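Local coordinates for beta-glucosidase (Saccharopolyspora erythraea D, PDB 5M6G), which probably hydrolyses terminal, non-reducing beta-D-glucosyl residues, releasing beta-D-glucose, as a member of glycosyl hydrolase family 3, at residues Asp61-Lys73 with His83-Pro96. Numbering follows the deposited sequence.
Sequences DDKLGQMVQVERK and HRIGSVLSGGGSAP. With SOR (sorbitol), chain L.
E71 grips the turn G91-S94 through one carboxylate oxygen. S94 OG donates to the syn lone pair of E71 OE2 (2.7 Å), and G91 N donates to the anti one. The other oxygen, OE1, takes K73 N and, in a salt bridge, K73 NZ from opposite faces of its plane. The bend at chi2 (-76°) turns the carboxylate back toward this turn. R72 NH1 reaches S94 OG in the guanidinium plane at 2.9 Å. The strands leading into this site, 68-71 and 87-90, run parallel as neighbours in the TIM-barrel-type domain, joined as a beta-alpha-beta unit by helix 77-82. L89 N donates to V70 O (3.1 Å). On one face Q69 NE2 bonds S87 OG in its amide plane; that hydroxyl also bonds I125 O. On the other, V70 CG1 lies against V88 CG2 (4.1 Å). G86 N donates to G65 O (2.9 Å); a CB on G65 would run into R84 O, and one on G86 into Q66 O. The far end is looser and wet: D62 OD1 stays 4.3 Å from R84 NE, with a water bridging them, while D62 OD2 turns to S59 N and R84 NH1 bonds A81 O. A glutamine in place of E71 would probably leave K73 without its charged mate and weaken the hold on S94. The turn carries G92, which contacts sorbitol, so a buried carboxylate probably steadies one wall of the sugar pocket.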
# COMPACT_ATOMS: atom_id res chain seq x y z
N ASP A 61 -3.31 -13.77 31.04
CA ASP A 61 -2.57 -12.54 30.77
C ASP A 61 -1.59 -12.71 29.61
O ASP A 61 -1.40 -11.78 28.81
CB ASP A 61 -1.83 -12.06 32.03
CG ASP A 61 -2.76 -11.39 33.02
OD1 ASP A 61 -3.99 -11.43 32.80
OD2 ASP A 61 -2.28 -10.83 34.02
N ASP A 62 -0.96 -13.89 29.50
CA ASP A 62 -0.10 -14.13 28.33
C ASP A 62 -0.92 -14.05 27.05
O ASP A 62 -0.47 -13.46 26.05
CB ASP A 62 0.57 -15.50 28.42
CG ASP A 62 1.54 -15.63 29.61
OD1 ASP A 62 2.30 -14.67 29.87
OD2 ASP A 62 1.54 -16.70 30.26
N LYS A 63 -2.12 -14.63 27.06
CA LYS A 63 -2.96 -14.66 25.87
C LYS A 63 -3.47 -13.27 25.51
O LYS A 63 -3.57 -12.92 24.33
CB LYS A 63 -4.14 -15.62 26.09
CG LYS A 63 -3.75 -17.09 26.18
CD LYS A 63 -4.96 -17.97 26.49
CE LYS A 63 -4.53 -19.40 26.82
NZ LYS A 63 -5.73 -20.18 27.29
N LEU A 64 -3.81 -12.46 26.52
CA LEU A 64 -4.25 -11.09 26.23
C LEU A 64 -3.12 -10.30 25.60
O LEU A 64 -3.33 -9.57 24.61
CB LEU A 64 -4.73 -10.41 27.50
CG LEU A 64 -5.89 -11.15 28.19
CD1 LEU A 64 -6.22 -10.47 29.51
CD2 LEU A 64 -7.14 -11.21 27.28
N GLY A 65 -1.91 -10.44 26.14
CA GLY A 65 -0.76 -9.75 25.57
C GLY A 65 -0.55 -10.06 24.10
O GLY A 65 -0.25 -9.16 23.31
N GLN A 66 -0.71 -11.33 23.71
CA GLN A 66 -0.48 -11.69 22.31
C GLN A 66 -1.42 -10.97 21.37
O GLN A 66 -1.09 -10.81 20.19
CB GLN A 66 -0.63 -13.20 22.09
CG GLN A 66 0.52 -14.04 22.61
CD GLN A 66 1.83 -13.69 21.95
OE1 GLN A 66 1.99 -13.83 20.73
NE2 GLN A 66 2.78 -13.22 22.75
N MET A 67 -2.58 -10.51 21.85
CA MET A 67 -3.56 -9.87 20.99
C MET A 67 -3.27 -8.39 20.76
O MET A 67 -4.02 -7.73 20.03
CB MET A 67 -4.96 -10.05 21.59
CG MET A 67 -5.39 -11.51 21.57
SD MET A 67 -6.92 -11.83 22.47
CE MET A 67 -8.08 -10.91 21.45
N VAL A 68 -2.19 -7.87 21.34
CA VAL A 68 -1.84 -6.45 21.25
C VAL A 68 -0.75 -6.26 20.19
O VAL A 68 0.25 -6.98 20.18
CB VAL A 68 -1.37 -5.93 22.62
CG1 VAL A 68 -0.82 -4.50 22.48
CG2 VAL A 68 -2.51 -5.99 23.65
N GLN A 69 -0.96 -5.29 19.30
CA GLN A 69 0.11 -4.77 18.44
C GLN A 69 0.23 -3.29 18.74
O GLN A 69 -0.69 -2.51 18.45
CB GLN A 69 -0.18 -5.02 16.96
CG GLN A 69 0.95 -4.52 16.04
CD GLN A 69 0.58 -4.66 14.59
OE1 GLN A 69 -0.30 -3.96 14.10
NE2 GLN A 69 1.21 -5.61 13.91
N VAL A 70 1.35 -2.89 19.34
CA VAL A 70 1.54 -1.52 19.81
C VAL A 70 2.55 -0.82 18.92
O VAL A 70 3.54 -1.42 18.46
CB VAL A 70 1.97 -1.49 21.30
CG1 VAL A 70 3.37 -2.10 21.55
CG2 VAL A 70 1.88 -0.07 21.83
N GLU A 71 2.30 0.47 18.66
CA GLU A 71 3.20 1.27 17.84
C GLU A 71 4.47 1.57 18.64
O GLU A 71 4.41 1.88 19.83
CB GLU A 71 2.50 2.55 17.40
CG GLU A 71 2.93 3.09 16.04
CD GLU A 71 4.28 3.79 16.08
OE1 GLU A 71 4.57 4.47 17.08
OE2 GLU A 71 5.04 3.65 15.10
N ARG A 72 5.62 1.49 17.96
CA ARG A 72 6.90 1.47 18.66
C ARG A 72 7.13 2.72 19.51
O ARG A 72 7.82 2.64 20.53
CB ARG A 72 8.04 1.32 17.65
CG ARG A 72 7.98 2.39 16.56
CD ARG A 72 9.26 2.44 15.72
NE ARG A 72 10.40 3.00 16.45
CZ ARG A 72 10.67 4.30 16.52
NH1 ARG A 72 9.87 5.17 15.92
NH2 ARG A 72 11.73 4.73 17.19
N LYS A 73 6.58 3.88 19.12
CA LYS A 73 6.79 5.08 19.93
C LYS A 73 6.16 4.96 21.32
O LYS A 73 6.57 5.67 22.24
CB LYS A 73 6.24 6.31 19.22
CG LYS A 73 7.05 6.74 18.00
CD LYS A 73 6.58 8.09 17.45
CE LYS A 73 5.14 8.03 16.95
NZ LYS A 73 5.02 7.18 15.72
N HIS A 83 4.92 -6.50 29.35
CA HIS A 83 3.49 -6.74 29.20
C HIS A 83 3.18 -7.96 28.34
O HIS A 83 2.00 -8.25 28.07
CB HIS A 83 2.80 -5.49 28.62
CG HIS A 83 2.76 -4.35 29.58
ND1 HIS A 83 3.70 -3.34 29.59
CD2 HIS A 83 1.92 -4.08 30.61
CE1 HIS A 83 3.43 -2.49 30.56
NE2 HIS A 83 2.36 -2.91 31.20
N ARG A 84 4.21 -8.70 27.92
CA ARG A 84 4.04 -9.91 27.12
C ARG A 84 3.28 -9.60 25.83
O ARG A 84 2.43 -10.37 25.39
CB ARG A 84 3.32 -11.00 27.93
CG ARG A 84 3.82 -11.15 29.37
CD ARG A 84 5.26 -11.60 29.43
NE ARG A 84 5.62 -12.03 30.78
CZ ARG A 84 6.55 -11.46 31.54
NH1 ARG A 84 7.23 -10.41 31.10
NH2 ARG A 84 6.80 -11.94 32.76
N ILE A 85 3.60 -8.45 25.24
CA ILE A 85 2.86 -7.98 24.07
C ILE A 85 3.26 -8.80 22.85
O ILE A 85 4.42 -9.20 22.69
CB ILE A 85 3.11 -6.47 23.89
CG1 ILE A 85 2.18 -5.70 24.84
CG2 ILE A 85 2.94 -6.02 22.43
CD1 ILE A 85 2.64 -4.31 25.16
N GLY A 86 2.29 -9.10 21.98
CA GLY A 86 2.54 -10.02 20.89
C GLY A 86 3.18 -9.39 19.67
O GLY A 86 3.88 -10.07 18.92
N SER A 87 2.99 -8.09 19.47
CA SER A 87 3.44 -7.50 18.23
C SER A 87 3.76 -6.04 18.43
O SER A 87 3.20 -5.39 19.32
CB SER A 87 2.38 -7.67 17.13
OG SER A 87 2.85 -7.14 15.90
N VAL A 88 4.65 -5.53 17.58
CA VAL A 88 4.93 -4.10 17.48
C VAL A 88 4.83 -3.73 16.00
O VAL A 88 5.08 -4.56 15.12
CB VAL A 88 6.32 -3.75 18.06
CG1 VAL A 88 6.67 -2.28 17.85
CG2 VAL A 88 6.37 -4.09 19.56
N LEU A 89 4.44 -2.48 15.73
CA LEU A 89 4.47 -1.96 14.37
C LEU A 89 5.20 -0.62 14.35
O LEU A 89 5.32 0.07 15.37
CB LEU A 89 3.07 -1.76 13.75
CG LEU A 89 2.26 -0.52 14.15
CD1 LEU A 89 1.33 -0.05 13.03
CD2 LEU A 89 1.45 -0.76 15.42
N SER A 90 5.71 -0.29 13.17
CA SER A 90 6.06 1.09 12.85
C SER A 90 4.90 1.65 12.04
O SER A 90 4.56 1.11 10.98
CB SER A 90 7.36 1.18 12.04
OG SER A 90 8.49 1.07 12.88
N GLY A 91 4.27 2.70 12.55
CA GLY A 91 3.36 3.46 11.72
C GLY A 91 4.13 4.16 10.61
O GLY A 91 5.36 4.16 10.57
N GLY A 92 3.39 4.75 9.67
CA GLY A 92 4.02 5.50 8.60
C GLY A 92 4.93 6.57 9.15
O GLY A 92 4.53 7.36 10.02
N GLY A 93 6.17 6.61 8.68
CA GLY A 93 7.13 7.59 9.14
C GLY A 93 7.82 7.25 10.44
O GLY A 93 8.66 8.03 10.90
N SER A 94 7.53 6.09 11.04
CA SER A 94 8.03 5.76 12.37
C SER A 94 9.32 4.96 12.25
O SER A 94 9.36 3.74 12.41
CB SER A 94 6.96 4.99 13.16
OG SER A 94 7.31 4.91 14.53
N ALA A 95 10.43 5.69 11.96
CA ALA A 95 11.72 5.09 11.73
C ALA A 95 12.64 5.29 12.93
O ALA A 95 12.45 6.24 13.70
CB ALA A 95 12.39 5.69 10.49
N PRO A 96 13.63 4.42 13.12
CA PRO A 96 14.69 4.71 14.09
C PRO A 96 15.60 5.81 13.56
O PRO A 96 15.47 6.27 12.42
CB PRO A 96 15.43 3.39 14.19
CG PRO A 96 15.38 2.89 12.77
CD PRO A 96 13.96 3.23 12.31
C1 SOR L . -3.72 1.01 6.67
C2 SOR L . -2.34 1.11 7.29
C3 SOR L . -2.43 1.95 8.55
C4 SOR L . -1.04 2.39 9.03
C5 SOR L . -1.07 3.64 9.90
C6 SOR L . 0.35 4.18 10.01
O1 SOR L . -3.62 0.73 5.29
O2 SOR L . -1.86 -0.19 7.60
O3 SOR L . -3.05 1.19 9.55
O4 SOR L . -0.43 1.33 9.73
O5 SOR L . -1.94 4.64 9.38
O6 SOR L . 0.34 5.52 10.45
O HOH W 1 0.11 -9.46 29.45
O HOH W 2 2.18 -13.06 25.58
O HOH W 3 4.58 -15.05 31.14
O HOH W 4 5.31 -12.08 21.73